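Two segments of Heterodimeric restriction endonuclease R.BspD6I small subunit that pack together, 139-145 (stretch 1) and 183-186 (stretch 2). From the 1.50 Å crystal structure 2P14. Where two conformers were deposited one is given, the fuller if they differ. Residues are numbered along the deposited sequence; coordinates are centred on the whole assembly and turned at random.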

# COMPACT_ATOMS: atom_id res chain seq x y z
N LYS A 139 10.21 0.95 1.87
CA LYS A 139 11.18 1.62 2.75
C LYS A 139 12.06 2.56 1.94
O LYS A 139 12.33 3.69 2.37
N LYS A 140 12.53 2.09 0.78
CA LYS A 140 13.34 2.94 -0.10
C LYS A 140 12.58 4.21 -0.48
O LYS A 140 13.13 5.30 -0.35
N LEU A 141 11.31 4.07 -0.87
CA LEU A 141 10.47 5.20 -1.23
C LEU A 141 10.33 6.20 -0.08
O LEU A 141 10.47 7.41 -0.30
N VAL A 142 10.07 5.71 1.12
CA VAL A 142 9.91 6.62 2.27
C VAL A 142 11.23 7.35 2.55
O VAL A 142 11.20 8.56 2.81
N THR A 143 12.34 6.63 2.50
CA THR A 143 13.67 7.19 2.81
C THR A 143 14.08 8.21 1.76
O THR A 143 14.70 9.25 2.09
N GLN A 144 13.74 7.94 0.50
CA GLN A 144 14.02 8.89 -0.57
C GLN A 144 13.20 10.16 -0.33
O GLN A 144 13.73 11.27 -0.46
N LEU A 145 11.93 9.99 0.04
CA LEU A 145 11.05 11.12 0.37
C LEU A 145 11.51 11.98 1.56
O LEU A 145 11.49 13.21 1.49
N TYR A 183 13.56 -1.61 -10.40
CA TYR A 183 14.68 -0.83 -10.95
C TYR A 183 14.64 0.60 -10.45
O TYR A 183 15.67 1.17 -10.08
N ASN A 184 13.45 1.19 -10.47
CA ASN A 184 13.27 2.55 -9.97
C ASN A 184 13.48 2.67 -8.47
O ASN A 184 14.07 3.66 -8.00
N LEU A 185 13.07 1.66 -7.71
CA LEU A 185 13.22 1.65 -6.24
C LEU A 185 14.27 0.61 -5.76
O LEU A 185 15.47 0.89 -5.79
N LYS A 186 13.83 -0.58 -5.34
CA LYS A 186 14.72 -1.67 -4.91
C LYS A 186 14.36 -2.26 -3.53
O LYS A 186 14.68 -1.72 -2.47

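The most unusual feature of this contact is a lysine lying across a chain that has just left its helix: K140 runs its long side chain over the backbone of L185 and K186, so that a charged residue does much of its packing through methylenes. L185 is the first residue after the helix that includes 183-184 to leave helical phi/psi, at -110/-98, and K186 follows with a positive phi of 129°. The helix of 139-145 passes beside this turn, and the two backbones come nearest at K140 and L185, whose CA atoms are 6.3 Å apart. From K140 the CA-to-CB bond points toward the other stretch. Its chi1 is m (-89°), chi2 and chi3 are both t, though well off 180° at -155° and 155°, and chi4 lies between wells at 91°. The chain is close to extended through chi2 and chi3 and turns at chi4; K140 CD lies 3.3 Å from L185 O, a close approach of a methylene to a carbonyl oxygen. Further out, K140 NZ reaches K186: it donates a weak hydrogen bond to K186 O at 3.4 Å, while K140 NZ also sits 3.2 Å from K186 CB, a tight contact with an aliphatic carbon. The weak bond is the one hydrogen bond between the stretches. K140 is exposed and also touches a crystal neighbour.

L185 supplies the buried centre of the contact. Its CA-to-CB bond points sideways, but rotamer m,t (chi1 -53°, chi2 167°) brings the end of the side chain nearer the helix. Methyl L185 CD2 lies 4.1 Å from L141 CB, an ordinary apolar contact. L141, buried and in rotamer t,p, points sideways; besides CB, L141 CD1 lies 4.4 Å from L185 CD2. One helical turn on from K140, Q144 also points toward the other stretch, with chi1 m (-71°) and chi2 t (170°). Q144 OE1 is 4.1 Å from L185 CD2, a van der Waals approach to a methyl that cannot answer it with a hydrogen bond. Q144 NE2 comes no closer than 4.5 Å to N184 O, too far for a bond. L185 CD2 therefore has neighbours from both L141 and Q144.

K186 does not return the reach of K140. Its CA-to-CB bond is sideways and its end leads away, with all four chi angles between wells; K186 CB and the carbonyl oxygen are where K140 NZ meets it most closely. N184 contributes little beyond its backbone, and Y183 is out of reach.

Backbone i, i+4 bonds keep the helix regular: Q144 N bonds to K140 O at 2.8 Å and L145 N to L141 O at 3.0 Å. K139 O accepts both T143 N and T143 OG1, each at 2.9 Å, tying the threonine hydroxyl back to its own helix. V142, T143 and L145 are out of reach of the other stretch. In all, 245 Å² is buried, summed over both sides.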

# COMPACT_ATOMS: atom_id res chain seq x y z
CB LYS A 139 12.10 0.62 3.43
CG LYS A 139 11.51 -0.28 4.45
CD LYS A 139 12.69 -1.04 4.98
CE LYS A 139 12.33 -2.00 6.04
NZ LYS A 139 13.57 -2.65 6.58
CB LYS A 140 13.81 2.19 -1.36
CG LYS A 140 15.12 1.48 -1.19
CD LYS A 140 15.80 1.30 -2.55
CE LYS A 140 17.32 1.16 -2.44
NZ LYS A 140 17.73 -0.27 -2.31
CB LEU A 141 9.09 4.73 -1.70
CG LEU A 141 8.06 5.82 -2.00
CD1 LEU A 141 8.58 6.82 -3.05
CD2 LEU A 141 6.76 5.18 -2.45
CB VAL A 142 9.40 5.83 3.54
CG1 VAL A 142 9.34 6.77 4.78
CG2 VAL A 142 8.01 5.24 3.29
CB THR A 143 14.76 6.11 2.95
OG1 THR A 143 14.32 5.10 3.86
CG2 THR A 143 16.08 6.73 3.49
CB GLN A 144 13.71 8.29 -1.94
CG GLN A 144 14.70 7.21 -2.39
CD GLN A 144 14.21 6.47 -3.64
OE1 GLN A 144 13.32 6.94 -4.36
NE2 GLN A 144 14.81 5.31 -3.91
CB LEU A 145 9.63 10.63 0.66
CG LEU A 145 8.47 10.88 -0.33
CD1 LEU A 145 8.92 11.38 -1.71
CD2 LEU A 145 7.57 9.66 -0.40
CB TYR A 183 14.59 -0.85 -12.47
CG TYR A 183 15.77 -0.17 -13.15
CD1 TYR A 183 16.95 -0.86 -13.36
CD2 TYR A 183 15.68 1.14 -13.62
CE1 TYR A 183 18.03 -0.27 -13.96
CE2 TYR A 183 16.77 1.75 -14.23
CZ TYR A 183 17.93 1.03 -14.40
OH TYR A 183 19.03 1.59 -15.02
CB ASN A 184 11.92 3.10 -10.39
CG ASN A 184 11.87 3.48 -11.85
OD1 ASN A 184 12.42 2.78 -12.70
ND2 ASN A 184 11.21 4.59 -12.15
CB LEU A 185 11.85 1.49 -5.54
CG LEU A 185 10.66 2.42 -5.83
CD1 LEU A 185 9.39 1.82 -5.25
CD2 LEU A 185 10.83 3.86 -5.32
CB LYS A 186 16.21 -1.27 -4.95
CG LYS A 186 16.96 -1.55 -6.24
CD LYS A 186 17.34 -0.27 -6.95
CE LYS A 186 18.80 -0.26 -7.40
NZ LYS A 186 18.96 -0.67 -8.83